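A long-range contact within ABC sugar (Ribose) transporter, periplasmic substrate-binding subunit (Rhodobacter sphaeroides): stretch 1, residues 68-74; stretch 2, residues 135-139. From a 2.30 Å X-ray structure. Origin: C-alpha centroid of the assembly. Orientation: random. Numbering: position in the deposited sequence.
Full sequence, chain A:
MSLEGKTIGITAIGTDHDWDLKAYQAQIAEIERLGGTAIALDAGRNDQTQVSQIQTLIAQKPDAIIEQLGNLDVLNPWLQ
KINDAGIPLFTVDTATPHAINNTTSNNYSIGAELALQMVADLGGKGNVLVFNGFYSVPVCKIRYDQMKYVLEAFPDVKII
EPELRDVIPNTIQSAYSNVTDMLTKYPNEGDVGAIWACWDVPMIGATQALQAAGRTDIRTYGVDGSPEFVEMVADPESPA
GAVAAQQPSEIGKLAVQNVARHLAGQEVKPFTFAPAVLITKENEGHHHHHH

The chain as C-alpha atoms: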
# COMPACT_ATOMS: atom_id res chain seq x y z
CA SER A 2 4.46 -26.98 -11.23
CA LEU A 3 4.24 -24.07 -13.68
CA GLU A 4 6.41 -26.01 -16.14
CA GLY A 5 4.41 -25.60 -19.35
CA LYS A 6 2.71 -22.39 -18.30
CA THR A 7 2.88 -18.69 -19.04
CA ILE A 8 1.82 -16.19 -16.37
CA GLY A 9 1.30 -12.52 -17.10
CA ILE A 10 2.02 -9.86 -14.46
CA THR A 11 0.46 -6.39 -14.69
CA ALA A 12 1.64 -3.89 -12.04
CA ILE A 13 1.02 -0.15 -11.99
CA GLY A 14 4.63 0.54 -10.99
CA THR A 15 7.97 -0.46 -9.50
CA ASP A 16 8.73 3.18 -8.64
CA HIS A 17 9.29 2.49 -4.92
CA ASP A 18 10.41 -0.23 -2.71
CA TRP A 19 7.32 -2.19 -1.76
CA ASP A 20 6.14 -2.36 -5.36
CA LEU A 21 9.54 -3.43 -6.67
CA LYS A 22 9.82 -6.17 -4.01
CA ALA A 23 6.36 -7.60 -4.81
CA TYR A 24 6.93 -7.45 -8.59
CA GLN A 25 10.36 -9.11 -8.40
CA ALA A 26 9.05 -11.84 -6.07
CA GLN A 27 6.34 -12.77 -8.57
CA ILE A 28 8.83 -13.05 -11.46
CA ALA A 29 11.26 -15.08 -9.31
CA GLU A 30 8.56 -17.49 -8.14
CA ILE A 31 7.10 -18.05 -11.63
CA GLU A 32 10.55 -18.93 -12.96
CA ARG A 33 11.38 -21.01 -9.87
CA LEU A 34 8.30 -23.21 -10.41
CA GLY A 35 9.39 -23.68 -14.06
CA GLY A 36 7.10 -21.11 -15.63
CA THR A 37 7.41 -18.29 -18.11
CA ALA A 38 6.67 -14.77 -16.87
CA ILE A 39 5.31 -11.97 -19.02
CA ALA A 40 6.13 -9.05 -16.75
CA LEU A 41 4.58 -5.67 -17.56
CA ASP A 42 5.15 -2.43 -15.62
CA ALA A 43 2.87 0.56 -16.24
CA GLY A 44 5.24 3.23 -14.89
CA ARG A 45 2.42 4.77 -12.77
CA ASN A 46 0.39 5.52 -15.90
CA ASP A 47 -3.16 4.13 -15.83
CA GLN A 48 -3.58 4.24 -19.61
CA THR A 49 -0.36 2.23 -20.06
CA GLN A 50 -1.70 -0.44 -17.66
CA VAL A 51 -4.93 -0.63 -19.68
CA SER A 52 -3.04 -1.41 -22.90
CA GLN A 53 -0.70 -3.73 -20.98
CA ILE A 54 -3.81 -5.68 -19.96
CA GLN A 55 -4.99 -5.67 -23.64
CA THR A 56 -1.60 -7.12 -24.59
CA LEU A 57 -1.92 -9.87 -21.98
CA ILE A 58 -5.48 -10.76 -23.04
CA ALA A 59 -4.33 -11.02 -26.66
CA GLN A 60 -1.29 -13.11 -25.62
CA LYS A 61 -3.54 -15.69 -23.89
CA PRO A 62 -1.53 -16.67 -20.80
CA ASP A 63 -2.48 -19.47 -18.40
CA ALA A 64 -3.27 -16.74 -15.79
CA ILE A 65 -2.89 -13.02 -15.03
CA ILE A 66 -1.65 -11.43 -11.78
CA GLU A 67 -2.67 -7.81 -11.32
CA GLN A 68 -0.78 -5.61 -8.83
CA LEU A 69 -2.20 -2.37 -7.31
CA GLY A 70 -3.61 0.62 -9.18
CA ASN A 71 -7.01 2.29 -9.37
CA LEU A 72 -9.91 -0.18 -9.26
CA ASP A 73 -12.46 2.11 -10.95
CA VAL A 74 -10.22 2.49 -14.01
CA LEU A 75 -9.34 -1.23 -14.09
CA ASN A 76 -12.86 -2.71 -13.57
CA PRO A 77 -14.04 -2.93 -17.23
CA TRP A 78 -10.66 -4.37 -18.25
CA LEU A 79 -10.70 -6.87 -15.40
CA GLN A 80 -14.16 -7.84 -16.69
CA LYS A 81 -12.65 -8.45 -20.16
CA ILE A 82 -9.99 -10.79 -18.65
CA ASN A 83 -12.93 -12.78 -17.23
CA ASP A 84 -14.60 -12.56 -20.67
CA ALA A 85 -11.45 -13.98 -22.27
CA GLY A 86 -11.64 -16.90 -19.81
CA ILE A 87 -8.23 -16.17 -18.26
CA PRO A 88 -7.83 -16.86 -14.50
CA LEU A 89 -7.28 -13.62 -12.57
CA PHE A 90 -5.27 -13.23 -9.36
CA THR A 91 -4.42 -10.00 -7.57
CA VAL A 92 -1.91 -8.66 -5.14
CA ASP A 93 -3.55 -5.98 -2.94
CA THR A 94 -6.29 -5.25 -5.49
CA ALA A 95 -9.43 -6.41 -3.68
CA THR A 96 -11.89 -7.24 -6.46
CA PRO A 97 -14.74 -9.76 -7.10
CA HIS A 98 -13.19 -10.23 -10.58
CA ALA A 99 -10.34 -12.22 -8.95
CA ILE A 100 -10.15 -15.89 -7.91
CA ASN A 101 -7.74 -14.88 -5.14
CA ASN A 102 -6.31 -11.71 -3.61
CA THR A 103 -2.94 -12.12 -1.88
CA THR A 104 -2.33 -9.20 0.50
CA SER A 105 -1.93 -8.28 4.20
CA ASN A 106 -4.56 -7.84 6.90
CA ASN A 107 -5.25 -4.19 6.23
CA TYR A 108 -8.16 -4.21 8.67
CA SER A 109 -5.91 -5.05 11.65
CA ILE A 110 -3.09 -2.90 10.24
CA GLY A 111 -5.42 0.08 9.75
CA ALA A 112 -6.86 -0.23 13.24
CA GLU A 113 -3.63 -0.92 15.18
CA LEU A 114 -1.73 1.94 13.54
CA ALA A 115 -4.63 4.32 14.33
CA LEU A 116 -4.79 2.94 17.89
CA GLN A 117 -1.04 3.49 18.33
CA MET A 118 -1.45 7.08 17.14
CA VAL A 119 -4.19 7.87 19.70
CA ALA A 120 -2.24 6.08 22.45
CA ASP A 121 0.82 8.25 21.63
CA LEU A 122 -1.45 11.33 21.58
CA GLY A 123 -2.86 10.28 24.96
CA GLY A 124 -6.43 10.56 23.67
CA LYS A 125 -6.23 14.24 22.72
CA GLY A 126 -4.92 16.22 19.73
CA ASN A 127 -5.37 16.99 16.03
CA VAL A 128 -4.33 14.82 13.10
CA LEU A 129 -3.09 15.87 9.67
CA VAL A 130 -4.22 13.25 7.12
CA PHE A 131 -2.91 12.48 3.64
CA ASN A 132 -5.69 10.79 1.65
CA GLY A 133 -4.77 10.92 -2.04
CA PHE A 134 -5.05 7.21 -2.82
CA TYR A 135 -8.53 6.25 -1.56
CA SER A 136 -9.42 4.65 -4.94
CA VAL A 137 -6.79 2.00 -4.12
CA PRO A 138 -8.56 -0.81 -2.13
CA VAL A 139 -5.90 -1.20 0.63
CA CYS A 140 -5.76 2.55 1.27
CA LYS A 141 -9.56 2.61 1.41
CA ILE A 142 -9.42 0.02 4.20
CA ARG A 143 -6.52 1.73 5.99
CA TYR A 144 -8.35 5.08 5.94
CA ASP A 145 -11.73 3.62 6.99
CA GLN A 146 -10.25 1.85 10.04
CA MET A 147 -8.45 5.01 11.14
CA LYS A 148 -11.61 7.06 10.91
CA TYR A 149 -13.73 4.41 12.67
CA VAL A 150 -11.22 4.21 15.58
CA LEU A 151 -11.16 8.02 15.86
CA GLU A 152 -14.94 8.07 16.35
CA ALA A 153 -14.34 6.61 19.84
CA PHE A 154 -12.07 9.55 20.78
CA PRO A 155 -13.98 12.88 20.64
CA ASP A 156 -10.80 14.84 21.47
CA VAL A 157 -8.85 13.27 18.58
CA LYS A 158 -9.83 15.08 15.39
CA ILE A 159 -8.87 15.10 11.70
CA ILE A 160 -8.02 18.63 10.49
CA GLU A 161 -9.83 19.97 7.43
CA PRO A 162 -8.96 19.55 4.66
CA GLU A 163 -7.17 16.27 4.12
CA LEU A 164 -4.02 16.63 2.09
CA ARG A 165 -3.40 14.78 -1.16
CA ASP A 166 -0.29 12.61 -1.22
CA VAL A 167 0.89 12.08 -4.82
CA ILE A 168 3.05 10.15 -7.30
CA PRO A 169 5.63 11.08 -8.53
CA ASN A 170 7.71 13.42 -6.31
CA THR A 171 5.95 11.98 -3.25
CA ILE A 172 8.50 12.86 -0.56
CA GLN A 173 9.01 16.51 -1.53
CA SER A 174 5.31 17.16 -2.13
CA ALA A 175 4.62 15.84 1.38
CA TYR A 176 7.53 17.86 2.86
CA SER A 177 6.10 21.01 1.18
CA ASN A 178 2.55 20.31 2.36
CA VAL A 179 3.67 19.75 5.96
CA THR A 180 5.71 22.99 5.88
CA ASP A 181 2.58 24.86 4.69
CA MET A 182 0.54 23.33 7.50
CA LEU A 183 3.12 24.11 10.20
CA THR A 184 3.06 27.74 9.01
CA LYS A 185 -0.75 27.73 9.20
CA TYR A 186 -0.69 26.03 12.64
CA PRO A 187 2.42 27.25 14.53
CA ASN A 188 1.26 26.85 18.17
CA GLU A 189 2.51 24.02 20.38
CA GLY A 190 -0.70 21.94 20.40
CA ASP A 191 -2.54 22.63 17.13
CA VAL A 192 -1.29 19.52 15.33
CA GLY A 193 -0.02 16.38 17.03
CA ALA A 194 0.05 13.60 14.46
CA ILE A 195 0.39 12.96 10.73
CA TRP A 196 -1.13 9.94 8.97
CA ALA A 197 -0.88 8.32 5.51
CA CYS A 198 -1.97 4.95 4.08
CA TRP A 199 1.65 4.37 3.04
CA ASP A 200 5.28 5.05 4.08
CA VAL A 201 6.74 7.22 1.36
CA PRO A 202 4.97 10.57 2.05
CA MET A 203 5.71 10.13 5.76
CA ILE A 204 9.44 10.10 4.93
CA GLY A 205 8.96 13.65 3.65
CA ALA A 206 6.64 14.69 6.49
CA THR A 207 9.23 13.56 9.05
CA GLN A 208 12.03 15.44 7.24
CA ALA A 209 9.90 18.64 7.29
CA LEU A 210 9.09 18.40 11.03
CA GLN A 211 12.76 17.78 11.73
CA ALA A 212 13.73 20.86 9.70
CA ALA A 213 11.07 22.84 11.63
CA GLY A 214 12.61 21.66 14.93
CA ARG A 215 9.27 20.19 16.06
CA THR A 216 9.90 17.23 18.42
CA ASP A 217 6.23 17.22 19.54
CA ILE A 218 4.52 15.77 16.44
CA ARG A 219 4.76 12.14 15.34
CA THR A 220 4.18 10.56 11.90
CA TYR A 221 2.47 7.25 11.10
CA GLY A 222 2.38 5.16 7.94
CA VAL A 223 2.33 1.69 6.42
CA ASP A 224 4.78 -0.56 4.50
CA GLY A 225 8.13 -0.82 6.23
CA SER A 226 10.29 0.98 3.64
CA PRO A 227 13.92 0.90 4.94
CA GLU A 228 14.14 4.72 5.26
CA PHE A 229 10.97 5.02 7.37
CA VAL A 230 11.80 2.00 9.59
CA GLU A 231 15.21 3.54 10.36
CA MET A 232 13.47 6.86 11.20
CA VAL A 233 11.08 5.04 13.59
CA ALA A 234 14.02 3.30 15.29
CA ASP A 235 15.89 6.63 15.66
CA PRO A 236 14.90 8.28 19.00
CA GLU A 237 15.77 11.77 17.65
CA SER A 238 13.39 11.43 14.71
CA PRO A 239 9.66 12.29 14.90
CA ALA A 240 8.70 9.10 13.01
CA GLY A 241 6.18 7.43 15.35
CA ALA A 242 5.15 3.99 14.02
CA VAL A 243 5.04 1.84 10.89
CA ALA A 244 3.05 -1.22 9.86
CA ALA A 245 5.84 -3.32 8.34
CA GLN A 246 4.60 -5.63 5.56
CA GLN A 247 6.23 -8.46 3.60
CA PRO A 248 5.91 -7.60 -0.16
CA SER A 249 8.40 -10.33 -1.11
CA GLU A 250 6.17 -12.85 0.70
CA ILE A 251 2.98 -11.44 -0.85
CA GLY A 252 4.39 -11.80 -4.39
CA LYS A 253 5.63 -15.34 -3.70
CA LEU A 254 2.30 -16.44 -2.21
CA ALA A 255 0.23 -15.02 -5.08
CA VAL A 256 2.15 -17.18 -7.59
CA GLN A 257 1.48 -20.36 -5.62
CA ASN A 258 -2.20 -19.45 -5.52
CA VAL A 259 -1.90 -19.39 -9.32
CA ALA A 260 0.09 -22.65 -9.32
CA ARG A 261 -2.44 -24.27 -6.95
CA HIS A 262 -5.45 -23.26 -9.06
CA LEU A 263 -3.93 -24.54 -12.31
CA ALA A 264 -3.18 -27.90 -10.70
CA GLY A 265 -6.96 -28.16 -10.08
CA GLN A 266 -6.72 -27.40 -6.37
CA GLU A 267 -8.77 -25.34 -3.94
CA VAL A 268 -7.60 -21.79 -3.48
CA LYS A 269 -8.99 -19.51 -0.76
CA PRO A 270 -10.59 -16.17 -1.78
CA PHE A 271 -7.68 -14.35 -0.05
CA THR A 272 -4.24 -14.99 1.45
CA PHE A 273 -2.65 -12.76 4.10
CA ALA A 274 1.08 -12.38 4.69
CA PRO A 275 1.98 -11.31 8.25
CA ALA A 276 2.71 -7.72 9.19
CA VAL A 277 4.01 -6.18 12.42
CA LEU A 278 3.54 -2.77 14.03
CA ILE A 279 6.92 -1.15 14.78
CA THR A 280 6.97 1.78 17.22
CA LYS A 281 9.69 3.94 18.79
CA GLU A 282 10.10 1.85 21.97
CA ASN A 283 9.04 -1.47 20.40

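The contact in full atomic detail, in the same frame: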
# COMPACT_ATOMS: atom_id res chain seq x y z
N GLN A 68 -1.30 -6.23 -10.05
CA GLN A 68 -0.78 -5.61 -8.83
C GLN A 68 -1.10 -4.12 -8.71
O GLN A 68 -0.69 -3.32 -9.55
CB GLN A 68 0.73 -5.84 -8.73
CG GLN A 68 1.42 -5.11 -7.61
CD GLN A 68 2.87 -5.49 -7.50
OE1 GLN A 68 3.23 -6.65 -7.68
NE2 GLN A 68 3.73 -4.50 -7.22
N LEU A 69 -1.85 -3.77 -7.67
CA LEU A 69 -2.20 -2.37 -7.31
C LEU A 69 -2.89 -1.56 -8.40
O LEU A 69 -3.37 -2.11 -9.39
CB LEU A 69 -0.99 -1.62 -6.74
CG LEU A 69 -0.61 -2.04 -5.32
CD1 LEU A 69 0.87 -1.81 -5.07
CD2 LEU A 69 -1.47 -1.31 -4.27
N GLY A 70 -2.95 -0.24 -8.22
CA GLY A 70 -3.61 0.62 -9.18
C GLY A 70 -5.03 0.98 -8.78
O GLY A 70 -5.55 0.50 -7.77
N ASN A 71 -5.65 1.83 -9.60
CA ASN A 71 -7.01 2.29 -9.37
C ASN A 71 -8.03 1.29 -9.88
O ASN A 71 -8.03 0.95 -11.07
CB ASN A 71 -7.23 3.65 -10.02
CG ASN A 71 -6.82 4.81 -9.13
OD1 ASN A 71 -7.48 5.84 -9.13
ND2 ASN A 71 -5.74 4.65 -8.37
N LEU A 72 -8.90 0.85 -8.98
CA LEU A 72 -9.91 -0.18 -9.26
C LEU A 72 -10.95 0.30 -10.28
O LEU A 72 -11.30 -0.44 -11.20
CB LEU A 72 -10.63 -0.59 -7.96
CG LEU A 72 -10.98 -2.06 -7.66
CD1 LEU A 72 -12.36 -2.14 -7.00
CD2 LEU A 72 -10.93 -2.98 -8.89
N ASP A 73 -11.41 1.53 -10.11
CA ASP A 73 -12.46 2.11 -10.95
C ASP A 73 -12.05 2.17 -12.42
O ASP A 73 -12.88 1.92 -13.30
CB ASP A 73 -12.90 3.50 -10.44
CG ASP A 73 -11.75 4.51 -10.37
OD1 ASP A 73 -10.58 4.10 -10.19
OD2 ASP A 73 -12.03 5.72 -10.48
N VAL A 74 -10.78 2.47 -12.67
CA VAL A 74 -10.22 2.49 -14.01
C VAL A 74 -10.10 1.06 -14.55
O VAL A 74 -10.47 0.78 -15.70
CB VAL A 74 -8.83 3.19 -14.06
CG1 VAL A 74 -8.37 3.39 -15.50
CG2 VAL A 74 -8.88 4.54 -13.34
N TYR A 135 -7.33 6.94 -2.03
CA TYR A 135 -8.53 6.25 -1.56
C TYR A 135 -9.18 5.30 -2.57
O TYR A 135 -9.82 4.33 -2.18
CB TYR A 135 -9.56 7.27 -1.06
CG TYR A 135 -10.65 6.67 -0.21
CD1 TYR A 135 -10.41 6.33 1.12
CD2 TYR A 135 -11.93 6.43 -0.74
CE1 TYR A 135 -11.41 5.77 1.91
CE2 TYR A 135 -12.94 5.87 0.04
CZ TYR A 135 -12.67 5.55 1.36
OH TYR A 135 -13.65 4.99 2.15
N SER A 136 -8.98 5.56 -3.86
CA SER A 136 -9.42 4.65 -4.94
C SER A 136 -8.60 3.35 -5.05
O SER A 136 -8.93 2.47 -5.85
CB SER A 136 -9.39 5.39 -6.27
OG SER A 136 -8.09 5.90 -6.50
N VAL A 137 -7.53 3.25 -4.26
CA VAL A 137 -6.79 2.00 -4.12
C VAL A 137 -7.39 1.27 -2.92
O VAL A 137 -7.42 1.82 -1.81
CB VAL A 137 -5.28 2.28 -3.91
CG1 VAL A 137 -4.48 0.99 -3.84
CG2 VAL A 137 -4.75 3.15 -5.01
N PRO A 138 -7.91 0.04 -3.14
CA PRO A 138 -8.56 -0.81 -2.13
C PRO A 138 -7.91 -0.85 -0.74
O PRO A 138 -8.61 -0.64 0.26
CB PRO A 138 -8.54 -2.20 -2.78
CG PRO A 138 -8.67 -1.90 -4.23
CD PRO A 138 -7.93 -0.60 -4.47
N VAL A 139 -6.60 -1.11 -0.67
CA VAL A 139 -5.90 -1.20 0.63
C VAL A 139 -5.84 0.13 1.39
O VAL A 139 -5.91 0.15 2.61
CB VAL A 139 -4.50 -1.86 0.52
CG1 VAL A 139 -4.62 -3.23 -0.11
CG2 VAL A 139 -3.50 -0.99 -0.26

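Two loops, each running into the first turn of a helix, meet here across a separation of at least 63 residues in sequence. The interface is small, 309 Å² counting both sides, and the closest CA atoms of the two stretches belong to the two N-cap residues, Asn-71 and Val-137, 5.3 Å apart. One hydrogen bond and two apolar contacts, all made by side chains, account for most of what holds it together.

The polar element is a single short hydrogen bond. Ser-136 OG donates to Asn-71 OD1 at 2.7 Å. Ser-136 directs its CA-to-CB bond toward the other stretch, and its p rotamer (chi1 56°) places the hydroxyl within reach of the amide. Asn-71 starts less favourably, with CA-to-CB pointing sideways, but an m rotamer at chi1 -86° brings the end of the side chain nearer. Although Asn-71 occupies the N-cap position of its helix, its side chain makes no capping bond; its OD1 accepts the hydrogen bond from Ser-136 OG. The amide nitrogen also approaches the serine, with Asn-71 ND2 3.3 Å from Ser-136 OG, but the angle is poor and no bond forms. That same nitrogen, Asn-71 ND2, lies 3.8 Å from Val-137 CG2, so the amide packs against a methyl group while its oxygen accepts the bond. Two short polar side chains span the gap here, where the CA atoms of Asn-71 and Val-137 are 5.3 Å apart.

The apolar contacts come from Leu-69, two residues before Asn-71, and Leu-72, just after it. Leu-69 has its CA-to-CB bond sideways, yet its branched end reaches across, putting Leu-69 CD2 3.8 Å from Val-137 CG1. Val-137, buried and in the t rotamer, is well suited to this place: its two methyls diverge, CG1 meeting the leucine and CG2 lying close to the asparagine amide. The second pair is looser, with Leu-72 CG 4.1 Å from Pro-138 CG. Here a leucine in the first turn of one helix packs on a proline in the first turn of the other. Proline fits such a position well, since the first turn does not require its missing amide hydrogen, and the ring offers a compact, rigid apolar surface. Leu-72 sits between rotamer wells at both chi1 and chi2.

Backbone atoms also come close without bonding across the contact. Gly-70 O lies 3.9 Å from Val-137 CG2 and 4.2 Å from Pro-138 CD, so the carbonyl oxygen lies beside two carbons of the other stretch. Leu-72 N approaches Ser-136 O to 3.5 Å, a near contact rather than a hydrogen bond. Glycine at position 70 is explained by its own backbone: at phi 98° and psi 177° a CB would be jammed against the carbonyl oxygen of Leu-69. It would point away from the other stretch and meet nothing there, so the requirement is conformational. The rule to read from this contact is economical: close backbones, one well-aimed polar pair, and branched or cyclic hydrocarbon packed to one side of it.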